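Long-range contacts in N-(5'-phosphoribosyl)anthranilate isomerase (Thermococcus kodakarensis, PDB 5LHF), which catalyses the isomerisation of N-(5-phospho-beta-D-ribosyl)anthranilate to 1-(2-carboxyphenylamino)-1-deoxy-D-ribulose 5-phosphate, the third step of tryptophan biosynthesis from chorismate: residues 5-10 against 24-29; 28-33 against 56-61; 43-48 against 72-77; 79-84 against 99-104. All blocks are in the same frame, centred on the assembly; numbering follows the deposited sequence.

Contacts 1, 2 and 4 are parallel strand pairs of one closed eight-stranded barrel; contact 3 joins two helices of its outer layer, about 18 Å (centre to centre) from the middle of the chain and partly open to solvent. Contacts 1 and 2 share strand 26-30, and strand 55-59 of contact 2 lies beside strand 78-81 of contact 4, with K7 of contact 1 reaching Q80 of contact 4 by a hydrogen bond. The strand contacts are mostly buried and combine backbone ladders with side-chain bonds to carbonyls. Contact 3 relies on methyl packing and a bridging water, and its A44, T74 and A76 touch the outward residues of contact 2.

Contact 1: 5-10 against 24-29; sequences FVKICG and ADATGV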
loop_
_atom_site.group_PDB
_atom_site.type_symbol
_atom_site.label_atom_id
_atom_site.label_comp_id
_atom_site.label_asym_id
_atom_site.label_seq_id
_atom_site.Cartn_x
_atom_site.Cartn_y
_atom_site.Cartn_z
ATOM N N PHE A 5 -1.267 -11.490 -3.444
ATOM C CA PHE A 5 -1.540 -10.147 -3.927
ATOM C C PHE A 5 -0.235 -9.372 -3.988
ATOM O O PHE A 5 0.502 -9.320 -3.005
ATOM C CB PHE A 5 -2.552 -9.453 -3.005
ATOM C CG PHE A 5 -2.802 -7.999 -3.321
ATOM C CD1 PHE A 5 -3.764 -7.634 -4.253
ATOM C CD2 PHE A 5 -2.128 -6.996 -2.629
ATOM C CE1 PHE A 5 -4.011 -6.304 -4.522
ATOM C CE2 PHE A 5 -2.381 -5.653 -2.885
ATOM C CZ PHE A 5 -3.325 -5.305 -3.835
ATOM N N VAL A 6 0.066 -8.793 -5.141
ATOM C CA VAL A 6 1.254 -7.963 -5.302
ATOM C C VAL A 6 0.822 -6.619 -5.858
ATOM O O VAL A 6 0.160 -6.562 -6.900
ATOM C CB VAL A 6 2.285 -8.608 -6.241
ATOM C CG1 VAL A 6 3.507 -7.694 -6.374
ATOM C CG2 VAL A 6 2.652 -10.015 -5.747
ATOM N N LYS A 7 1.202 -5.545 -5.174
ATOM C CA LYS A 7 0.878 -4.191 -5.600
ATOM C C LYS A 7 2.183 -3.446 -5.827
ATOM O O LYS A 7 3.076 -3.496 -4.976
ATOM C CB LYS A 7 0.014 -3.480 -4.560
ATOM C CG LYS A 7 -0.235 -2.000 -4.869
ATOM C CD LYS A 7 -1.318 -1.407 -3.942
ATOM C CE LYS A 7 -1.320 0.119 -3.985
ATOM N NZ LYS A 7 -0.295 0.722 -3.058
ATOM N N ILE A 8 2.325 -2.816 -6.994
ATOM C CA ILE A 8 3.470 -1.951 -7.274
ATOM C C ILE A 8 2.948 -0.525 -7.294
ATOM O O ILE A 8 2.177 -0.139 -8.187
ATOM C CB ILE A 8 4.176 -2.300 -8.593
ATOM C CG1 ILE A 8 4.772 -3.718 -8.531
ATOM C CG2 ILE A 8 5.259 -1.270 -8.893
ATOM C CD1 ILE A 8 5.296 -4.239 -9.871
ATOM N N CYS A 9 3.376 0.262 -6.324
ATOM C CA CYS A 9 2.770 1.560 -6.062
ATOM C C CYS A 9 3.593 2.670 -6.706
ATOM O O CYS A 9 4.781 2.507 -6.994
ATOM C CB CYS A 9 2.652 1.805 -4.556
ATOM S SG CYS A 9 1.680 3.284 -4.139
ATOM N N GLY A 10 2.929 3.799 -6.955
ATOM C CA GLY A 10 3.625 5.010 -7.349
ATOM C C GLY A 10 3.914 5.175 -8.830
ATOM O O GLY A 10 4.981 5.679 -9.194
ATOM N N ALA A 24 1.689 -6.940 -11.799
ATOM C CA ALA A 24 1.099 -6.730 -10.482
ATOM C C ALA A 24 -0.400 -7.002 -10.492
ATOM O O ALA A 24 -1.072 -6.860 -11.512
ATOM C CB ALA A 24 1.350 -5.293 -9.983
ATOM N N ASP A 25 -0.926 -7.386 -9.328
ATOM C CA ASP A 25 -2.375 -7.463 -9.178
ATOM C C ASP A 25 -3.030 -6.097 -9.031
ATOM O O ASP A 25 -4.230 -5.974 -9.299
ATOM C CB ASP A 25 -2.706 -8.327 -7.975
ATOM C CG ASP A 25 -2.143 -9.718 -8.112
ATOM O OD1 ASP A 25 -2.608 -10.420 -9.022
ATOM O OD2 ASP A 25 -1.246 -10.099 -7.324
ATOM N N ALA A 26 -2.271 -5.080 -8.621
ATOM C CA ALA A 26 -2.803 -3.745 -8.392
ATOM C C ALA A 26 -1.651 -2.760 -8.465
ATOM O O ALA A 26 -0.485 -3.128 -8.288
ATOM C CB ALA A 26 -3.510 -3.616 -7.032
ATOM N N THR A 27 -1.994 -1.502 -8.704
ATOM C CA THR A 27 -1.006 -0.433 -8.661
ATOM C C THR A 27 -1.621 0.750 -7.917
ATOM O O THR A 27 -2.695 0.645 -7.312
ATOM C CB THR A 27 -0.522 -0.091 -10.081
ATOM O OG1 THR A 27 0.614 0.788 -10.006
ATOM C CG2 THR A 27 -1.631 0.557 -10.902
ATOM N N GLY A 28 -0.905 1.863 -7.914
ATOM C CA GLY A 28 -1.336 3.032 -7.168
ATOM C C GLY A 28 -0.737 4.286 -7.752
ATOM O O GLY A 28 0.384 4.272 -8.268
ATOM N N VAL A 29 -1.490 5.387 -7.662
ATOM C CA VAL A 29 -1.003 6.689 -8.096
ATOM C C VAL A 29 -1.149 7.669 -6.935
ATOM O O VAL A 29 -2.204 7.728 -6.294
ATOM C CB VAL A 29 -1.734 7.180 -9.368
ATOM C CG1 VAL A 29 -3.257 7.276 -9.145
ATOM C CG2 VAL A 29 -1.190 8.532 -9.769
#
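V6 is held at both of its backbone polar atoms by D25: its N donates to D25 OD2 at 2.9 Å, and its O accepts from D25 N at 2.8 Å. The carboxylate uses its anti lone pair, and a weak bond from A26 N also reaches V6 O. One step on, I8 N donates to A26 O at 3.1 Å, while T27 OG1 gives a short bond of 2.6 Å to I8 O, nearly along the C=O axis. With OG1 anti to the backbone N (chi1 -170°), the hydroxyl of T27 is turned to that carbonyl. G10 N closes the ladder on G28 O, lying above the carbonyl plane. Around these bonds, F5 rests its ring atom CZ obliquely against A26 CB at 3.6 Å, and A24 CB packs on I8 CG1. The aliphatic part of K7 runs past A26 and T27, CE coming 3.6 Å from T27 O, before NZ forms a salt bridge with D183 and a hydrogen bond with Q80. Both strands belong to the first beta-alpha-beta unit of the TIM barrel, linked by helix 14-20, whose L17 and V20 cover T27. G28 N has no partner in the model; the T27 hydroxyl bond to I8 O probably takes the place of a backbone bond there, and side-chain oxygens supplement the ladder between these two strands.

Contact 2: 28-33 against 56-61; sequences GVVVNS and YLVSTM
L57 and V31 meet at about a right angle, L57 CD1 touching both methyls of the valine and coming closest to CG2 at 3.7 Å. With V31 CG1 anti to the carbonyl carbon (chi1 -63°), CG2 falls between the backbone N and the carbonyl carbon and faces L57 CD1; CG2 also reaches M61 CE and S59 CB. V29, on the same outward side, sets CG1 obliquely against L57 CD1, and helix 41-50 covers it through A44 and L47. The other side of the sheet looks into the barrel. There V30 CG2 lies against V58 CB at 4.0 Å, and V58 CG2 rests over G28 CA at 3.9 Å, where a beta carbon on G28 would clash. Between the two sides a regular parallel ladder runs from V29 N to Y56 O, from V58 N to V29 O, and from V31 N to V58 O. Past its end the chain turns polar. V31 O accepts from S59 OG and S33 OG, each at 2.8 Å, the two hydroxyls arriving from opposite faces of the carbonyl plane. S33 OG in turn accepts from T60 N at 3.0 Å, and S59 OG from M61 N in an ST turn. N32 ND2 makes a weak bond to M61 SD at 3.5 Å, and a water joins N32 O to T60 OG1. Each serine hydroxyl thus both donates and accepts, which fixes its rotation and ties together the loops that leave the C-terminal ends of strands 26-30 and 55-59, the end at which TIM barrels carry their active sites.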
loop_
_atom_site.group_PDB
_atom_site.type_symbol
_atom_site.label_atom_id
_atom_site.label_comp_id
_atom_site.label_asym_id
_atom_site.label_seq_id
_atom_site.Cartn_x
_atom_site.Cartn_y
_atom_site.Cartn_z
ATOM N N GLY A 28 -0.905 1.863 -7.914
ATOM C CA GLY A 28 -1.336 3.032 -7.168
ATOM C C GLY A 28 -0.737 4.286 -7.752
ATOM O O GLY A 28 0.384 4.272 -8.268
ATOM N N VAL A 29 -1.490 5.387 -7.662
ATOM C CA VAL A 29 -1.003 6.689 -8.096
ATOM C C VAL A 29 -1.149 7.669 -6.935
ATOM O O VAL A 29 -2.204 7.728 -6.294
ATOM C CB VAL A 29 -1.734 7.180 -9.368
ATOM C CG1 VAL A 29 -3.257 7.276 -9.145
ATOM C CG2 VAL A 29 -1.190 8.532 -9.769
ATOM N N VAL A 30 -0.082 8.420 -6.647
ATOM C CA VAL A 30 -0.006 9.231 -5.434
ATOM C C VAL A 30 -0.414 10.668 -5.751
ATOM O O VAL A 30 0.070 11.263 -6.721
ATOM C CB VAL A 30 1.407 9.186 -4.823
ATOM C CG1 VAL A 30 1.492 10.109 -3.590
ATOM C CG2 VAL A 30 1.794 7.734 -4.476
ATOM N N VAL A 31 -1.310 11.222 -4.936
ATOM C CA VAL A 31 -1.750 12.607 -5.076
ATOM C C VAL A 31 -1.736 13.271 -3.707
ATOM O O VAL A 31 -1.842 12.612 -2.671
ATOM C CB VAL A 31 -3.165 12.728 -5.702
ATOM C CG1 VAL A 31 -3.202 12.167 -7.126
ATOM C CG2 VAL A 31 -4.232 12.070 -4.805
ATOM N N ASN A 32 -1.631 14.601 -3.721
ATOM C CA ASN A 32 -1.792 15.426 -2.523
ATOM C C ASN A 32 -1.096 14.800 -1.310
ATOM O O ASN A 32 -1.703 14.549 -0.269
ATOM C CB ASN A 32 -3.282 15.680 -2.234
ATOM C CG ASN A 32 -3.983 16.468 -3.355
ATOM O OD1 ASN A 32 -3.360 17.268 -4.047
ATOM N ND2 ASN A 32 -5.286 16.254 -3.514
ATOM N N SER A 33 0.199 14.515 -1.475
ATOM C CA SER A 33 1.010 13.900 -0.429
ATOM C C SER A 33 2.447 14.385 -0.554
ATOM O O SER A 33 2.899 14.776 -1.635
ATOM C CB SER A 33 1.014 12.361 -0.519
ATOM O OG SER A 33 -0.296 11.818 -0.524
ATOM N N TYR A 56 -5.045 2.173 -7.120
ATOM C CA TYR A 56 -5.411 2.936 -5.933
ATOM C C TYR A 56 -5.035 4.402 -6.080
ATOM O O TYR A 56 -3.925 4.724 -6.506
ATOM C CB TYR A 56 -4.722 2.337 -4.702
ATOM C CG TYR A 56 -5.335 1.020 -4.297
ATOM C CD1 TYR A 56 -4.980 -0.165 -4.939
ATOM C CD2 TYR A 56 -6.277 0.968 -3.286
ATOM C CE1 TYR A 56 -5.565 -1.369 -4.580
ATOM C CE2 TYR A 56 -6.858 -0.203 -2.917
ATOM C CZ TYR A 56 -6.502 -1.378 -3.554
ATOM O OH TYR A 56 -7.125 -2.546 -3.152
ATOM N N LEU A 57 -5.963 5.287 -5.712
ATOM C CA LEU A 57 -5.639 6.692 -5.477
ATOM C C LEU A 57 -5.027 6.772 -4.090
ATOM O O LEU A 57 -5.733 6.585 -3.092
ATOM C CB LEU A 57 -6.890 7.562 -5.578
ATOM C CG LEU A 57 -6.686 9.085 -5.600
ATOM C CD1 LEU A 57 -5.942 9.524 -6.872
ATOM C CD2 LEU A 57 -8.033 9.811 -5.480
ATOM N N VAL A 58 -3.717 7.013 -4.018
ATOM C CA VAL A 58 -2.962 6.907 -2.771
ATOM C C VAL A 58 -2.710 8.306 -2.223
ATOM O O VAL A 58 -2.185 9.168 -2.943
ATOM C CB VAL A 58 -1.625 6.186 -3.001
ATOM C CG1 VAL A 58 -0.869 6.070 -1.695
ATOM C CG2 VAL A 58 -1.831 4.809 -3.687
ATOM N N SER A 59 -3.029 8.527 -0.948
ATOM C CA SER A 59 -2.814 9.865 -0.408
ATOM C C SER A 59 -2.774 9.865 1.112
ATOM O O SER A 59 -3.356 9.007 1.784
ATOM C CB SER A 59 -3.892 10.840 -0.885
ATOM O OG SER A 59 -3.573 12.171 -0.473
ATOM N N THR A 60 -2.115 10.893 1.640
ATOM C CA THR A 60 -2.118 11.188 3.063
ATOM C C THR A 60 -3.150 12.240 3.434
ATOM O O THR A 60 -3.168 12.687 4.587
ATOM C CB THR A 60 -0.734 11.659 3.496
ATOM O OG1 THR A 60 -0.384 12.809 2.719
ATOM C CG2 THR A 60 0.295 10.555 3.264
ATOM N N MET A 61 -3.991 12.656 2.485
ATOM C CA MET A 61 -5.098 13.552 2.790
ATOM C C MET A 61 -5.810 13.112 4.060
ATOM O O MET A 61 -6.008 11.918 4.296
ATOM C CB MET A 61 -6.083 13.596 1.624
ATOM C CG MET A 61 -5.646 14.529 0.527
ATOM S SD MET A 61 -6.756 14.480 -0.875
ATOM C CE MET A 61 -6.620 12.791 -1.469
HETATM O O HOH W 1 -1.786 15.217 2.544
#

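Contact 3: 43-48 against 72-77; sequences TAAELI and EKTGAE
A45 and T74 bring their CA atoms within 4.1 Å of each other, where the middle of helix 41-50 meets the last turn of helix 64-74. The second helix ends there: G75 takes a positive phi (73°), at which a beta carbon would jam against the preceding carbonyl. A45 CB packs on T74 CA at 3.8 Å, beside K73 O. Farther along, I48 lies obliquely against T74, its CD1 on T74 CB at 3.7 Å and its CG2 on T74 O at 3.6 Å; CD1 also reaches A76 CB. T74 OG1 sits between the backbone N and the carbonyl carbon (chi1 61°); it accepts from A76 N at 3.3 Å in an ST turn and also bonds A70 O, while T74 CG2 faces A44 CB. An alanine at T74 would probably leave A76 N and A70 O without this partner and open a small gap beside A44. One water donates to both A45 O and T74 O, at 2.8 Å each. On helix 41-50, T43 OG1 is a ligand of a bound sodium ion. I48, T74 and A76 all touch L57 of the barrel wall, the arrangement of adjacent outer helices packed over their strands in a (beta/alpha)8 barrel.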
loop_
_atom_site.group_PDB
_atom_site.type_symbol
_atom_site.label_atom_id
_atom_site.label_comp_id
_atom_site.label_asym_id
_atom_site.label_seq_id
_atom_site.Cartn_x
_atom_site.Cartn_y
_atom_site.Cartn_z
ATOM N N THR A 43 -3.392 14.369 -13.966
ATOM C CA THR A 43 -2.513 13.300 -14.425
ATOM C C THR A 43 -2.949 11.964 -13.841
ATOM O O THR A 43 -2.980 10.949 -14.549
ATOM C CB THR A 43 -1.058 13.609 -14.051
ATOM O OG1 THR A 43 -0.669 14.859 -14.634
ATOM C CG2 THR A 43 -0.134 12.516 -14.553
ATOM N N ALA A 44 -3.307 11.952 -12.552
ATOM C CA ALA A 44 -3.823 10.730 -11.937
ATOM C C ALA A 44 -5.123 10.289 -12.599
ATOM O O ALA A 44 -5.359 9.091 -12.791
ATOM C CB ALA A 44 -4.042 10.946 -10.439
ATOM N N ALA A 45 -5.991 11.245 -12.941
ATOM C CA ALA A 45 -7.242 10.890 -13.602
ATOM C C ALA A 45 -6.987 10.165 -14.922
ATOM O O ALA A 45 -7.725 9.243 -15.292
ATOM C CB ALA A 45 -8.082 12.151 -13.815
ATOM N N GLU A 46 -5.950 10.571 -15.651
ATOM C CA GLU A 46 -5.658 9.903 -16.918
ATOM C C GLU A 46 -5.162 8.485 -16.698
ATOM O O GLU A 46 -5.596 7.553 -17.392
ATOM C CB GLU A 46 -4.645 10.699 -17.729
ATOM C CG GLU A 46 -4.207 9.946 -18.982
ATOM C CD GLU A 46 -5.334 9.757 -19.984
ATOM O OE1 GLU A 46 -6.182 8.853 -19.803
ATOM O OE2 GLU A 46 -5.375 10.511 -20.978
ATOM N N LEU A 47 -4.254 8.286 -15.738
ATOM C CA LEU A 47 -3.775 6.937 -15.475
ATOM C C LEU A 47 -4.914 6.055 -14.995
ATOM O O LEU A 47 -5.028 4.898 -15.410
ATOM C CB LEU A 47 -2.635 6.969 -14.454
ATOM C CG LEU A 47 -1.497 7.924 -14.848
ATOM C CD1 LEU A 47 -0.500 8.104 -13.714
ATOM C CD2 LEU A 47 -0.782 7.420 -16.112
ATOM N N ILE A 48 -5.791 6.600 -14.148
ATOM C CA ILE A 48 -6.897 5.817 -13.607
ATOM C C ILE A 48 -7.833 5.367 -14.726
ATOM O O ILE A 48 -8.392 4.261 -14.685
ATOM C CB ILE A 48 -7.618 6.633 -12.513
ATOM C CG1 ILE A 48 -6.768 6.641 -11.224
ATOM C CG2 ILE A 48 -9.016 6.091 -12.215
ATOM C CD1 ILE A 48 -7.172 7.752 -10.239
ATOM N N GLU A 72 -14.032 12.763 -6.919
ATOM C CA GLU A 72 -14.836 13.338 -8.000
ATOM C C GLU A 72 -13.985 13.662 -9.216
ATOM O O GLU A 72 -14.412 13.435 -10.357
ATOM C CB GLU A 72 -15.557 14.610 -7.537
ATOM C CG GLU A 72 -16.534 14.378 -6.433
ATOM C CD GLU A 72 -17.166 15.667 -5.929
ATOM O OE1 GLU A 72 -17.956 15.592 -4.962
ATOM O OE2 GLU A 72 -16.867 16.743 -6.498
ATOM N N LYS A 73 -12.788 14.223 -9.002
ATOM C CA LYS A 73 -11.984 14.677 -10.137
ATOM C C LYS A 73 -11.331 13.507 -10.879
ATOM O O LYS A 73 -11.152 13.572 -12.103
ATOM C CB LYS A 73 -10.902 15.660 -9.668
ATOM C CG LYS A 73 -11.444 16.981 -9.113
ATOM C CD LYS A 73 -12.087 17.825 -10.209
ATOM C CE LYS A 73 -12.195 19.295 -9.800
ATOM N NZ LYS A 73 -12.891 19.463 -8.481
ATOM N N THR A 74 -10.971 12.440 -10.166
ATOM C CA THR A 74 -10.211 11.347 -10.770
ATOM C C THR A 74 -11.055 10.151 -11.191
ATOM O O THR A 74 -10.577 9.324 -11.975
ATOM C CB THR A 74 -9.135 10.835 -9.809
ATOM O OG1 THR A 74 -9.765 10.345 -8.615
ATOM C CG2 THR A 74 -8.150 11.951 -9.456
ATOM N N GLY A 75 -12.260 10.002 -10.663
ATOM C CA GLY A 75 -12.985 8.785 -10.943
ATOM C C GLY A 75 -12.469 7.552 -10.241
ATOM O O GLY A 75 -12.839 6.439 -10.627
ATOM N N ALA A 76 -11.632 7.709 -9.215
ATOM C CA ALA A 76 -11.030 6.552 -8.555
ATOM C C ALA A 76 -12.096 5.602 -8.033
ATOM O O ALA A 76 -13.120 6.026 -7.496
ATOM C CB ALA A 76 -10.139 6.988 -7.393
ATOM N N GLU A 77 -11.840 4.307 -8.198
ATOM C CA GLU A 77 -12.637 3.212 -7.673
ATOM C C GLU A 77 -12.037 2.636 -6.396
ATOM O O GLU A 77 -12.746 2.007 -5.597
ATOM C CB GLU A 77 -12.689 2.138 -8.770
ATOM C CG GLU A 77 -13.478 2.536 -10.010
ATOM C CD GLU A 77 -14.951 2.389 -9.770
ATOM O OE1 GLU A 77 -15.764 3.019 -10.506
ATOM O OE2 GLU A 77 -15.312 1.632 -8.827
HETATM O O HOH W 2 -10.430 8.924 -14.749
#

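Contact 4: 79-84 against 99-104; sequences IQVHSD and VSVMKA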
loop_
_atom_site.group_PDB
_atom_site.type_symbol
_atom_site.label_atom_id
_atom_site.label_comp_id
_atom_site.label_asym_id
_atom_site.label_seq_id
_atom_site.Cartn_x
_atom_site.Cartn_y
_atom_site.Cartn_z
ATOM N N ILE A 79 -9.134 3.508 -3.171
ATOM C CA ILE A 79 -8.347 4.532 -2.501
ATOM C C ILE A 79 -7.506 3.878 -1.418
ATOM O O ILE A 79 -7.905 2.885 -0.797
ATOM C CB ILE A 79 -9.217 5.674 -1.903
ATOM C CG1 ILE A 79 -10.124 5.177 -0.777
ATOM C CG2 ILE A 79 -10.053 6.341 -2.998
ATOM C CD1 ILE A 79 -10.903 6.311 -0.083
ATOM N N GLN A 80 -6.317 4.428 -1.222
ATOM C CA GLN A 80 -5.414 3.983 -0.164
ATOM C C GLN A 80 -5.249 5.157 0.786
ATOM O O GLN A 80 -4.653 6.177 0.427
ATOM C CB GLN A 80 -4.076 3.517 -0.723
ATOM C CG GLN A 80 -3.004 3.248 0.342
ATOM C CD GLN A 80 -1.857 2.413 -0.211
ATOM O OE1 GLN A 80 -2.037 1.615 -1.128
ATOM N NE2 GLN A 80 -0.663 2.662 0.283
ATOM N N VAL A 81 -5.786 5.008 1.990
ATOM C CA VAL A 81 -5.796 6.077 2.982
ATOM C C VAL A 81 -4.567 5.899 3.865
ATOM O O VAL A 81 -4.498 4.969 4.677
ATOM C CB VAL A 81 -7.094 6.058 3.793
ATOM C CG1 VAL A 81 -7.068 7.093 4.913
ATOM C CG2 VAL A 81 -8.270 6.312 2.877
ATOM N N HIS A 82 -3.582 6.774 3.671
ATOM C CA HIS A 82 -2.322 6.819 4.409
ATOM C C HIS A 82 -2.372 7.856 5.515
ATOM O O HIS A 82 -1.451 8.663 5.668
ATOM C CB HIS A 82 -1.169 7.126 3.459
ATOM C CG HIS A 82 -0.328 5.940 3.115
ATOM N ND1 HIS A 82 0.632 5.439 3.966
ATOM C CD2 HIS A 82 -0.289 5.167 2.007
ATOM C CE1 HIS A 82 1.215 4.397 3.406
ATOM N NE2 HIS A 82 0.675 4.213 2.215
ATOM N N SER A 83 -3.466 7.885 6.264
ATOM C CA SER A 83 -3.668 8.864 7.318
ATOM C C SER A 83 -4.642 8.264 8.314
ATOM O O SER A 83 -5.228 7.205 8.074
ATOM C CB SER A 83 -4.195 10.197 6.778
ATOM O OG SER A 83 -5.606 10.174 6.657
ATOM N N ASP A 84 -4.800 8.945 9.446
ATOM C CA ASP A 84 -5.705 8.497 10.502
ATOM C C ASP A 84 -7.035 9.235 10.446
ATOM O O ASP A 84 -7.576 9.657 11.472
ATOM C CB ASP A 84 -5.047 8.643 11.874
ATOM C CG ASP A 84 -4.394 9.998 12.075
ATOM O OD1 ASP A 84 -4.941 11.003 11.580
ATOM O OD2 ASP A 84 -3.328 10.059 12.726
ATOM N N VAL A 99 -16.252 3.688 -3.281
ATOM C CA VAL A 99 -14.850 3.310 -3.425
ATOM C C VAL A 99 -14.532 2.133 -2.510
ATOM O O VAL A 99 -15.155 1.939 -1.459
ATOM C CB VAL A 99 -13.918 4.515 -3.153
ATOM C CG1 VAL A 99 -14.149 5.621 -4.185
ATOM C CG2 VAL A 99 -14.078 5.045 -1.732
ATOM N N SER A 100 -13.560 1.316 -2.927
ATOM C CA SER A 100 -12.978 0.286 -2.072
ATOM C C SER A 100 -11.770 0.890 -1.385
ATOM O O SER A 100 -11.057 1.694 -1.987
ATOM C CB SER A 100 -12.551 -0.941 -2.885
ATOM O OG SER A 100 -13.598 -1.340 -3.748
ATOM N N VAL A 101 -11.535 0.516 -0.128
ATOM C CA VAL A 101 -10.525 1.186 0.682
ATOM C C VAL A 101 -9.457 0.201 1.132
ATOM O O VAL A 101 -9.770 -0.886 1.640
ATOM C CB VAL A 101 -11.139 1.893 1.901
ATOM C CG1 VAL A 101 -10.045 2.629 2.673
ATOM C CG2 VAL A 101 -12.233 2.851 1.452
ATOM N N MET A 102 -8.196 0.593 0.953
ATOM C CA MET A 102 -7.071 -0.020 1.646
ATOM C C MET A 102 -6.563 1.011 2.642
ATOM O O MET A 102 -6.244 2.141 2.261
ATOM C CB MET A 102 -5.977 -0.465 0.672
ATOM C CG MET A 102 -4.669 -0.990 1.338
ATOM S SD MET A 102 -3.833 -2.361 0.482
ATOM C CE MET A 102 -3.656 -1.671 -1.163
ATOM N N LYS A 103 -6.549 0.656 3.921
ATOM C CA LYS A 103 -6.080 1.566 4.953
ATOM C C LYS A 103 -4.653 1.199 5.332
ATOM O O LYS A 103 -4.366 0.033 5.610
ATOM C CB LYS A 103 -6.988 1.507 6.182
ATOM C CG LYS A 103 -6.481 2.323 7.359
ATOM C CD LYS A 103 -6.963 3.771 7.337
ATOM C CE LYS A 103 -6.625 4.446 8.666
ATOM N NZ LYS A 103 -5.183 4.780 8.785
ATOM N N ALA A 104 -3.768 2.189 5.350
ATOM C CA ALA A 104 -2.382 1.995 5.759
ATOM C C ALA A 104 -2.197 2.349 7.231
ATOM O O ALA A 104 -2.700 3.372 7.705
ATOM C CB ALA A 104 -1.447 2.836 4.883
#
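K103 NZ is gripped by two carbonyl oxygens, A104 O at 3.1 Å and S83 O at a doubtfully short 2.5 Å, just past strand 78-81 in the beta-alpha-beta unit 78-81, 87-97, 100-106 of the TIM barrel. The lysine chain leaves the backbone with CG anti to the N (chi1 174°) and bends at chi2 and chi4; its CD passes V81 CG1, and NZ arrives above the plane of the S83 carbonyl. An alanine at K103 would probably leave S83 O without this donor and set the loop after strand 78-81 freer to move. Earlier along the strands the parallel ladder is regular: I79 N bonds S100 O, M102 N bonds I79 O, V81 N bonds M102 O, and A104 N bonds V81 O. On the side facing the helices, I79 CD1 meets V99 CG2 at 3.8 Å, the two side chains at about a right angle, and I79 CG1 touches V101 CG2 at 3.9 Å. L93 of helix 87-97 and W67 of helix 64-74 pack over I79. On the barrel's inner side, Q80 and M102 run side by side and point the same way, Q80 OE1 lying 3.7 Å from M102 CE while it accepts from K7. Past strand 78-81, A104 CB stands over the centre of one face of the H82 ring in a CH-pi contact, 3.5 Å from its centroid and 13° off the normal.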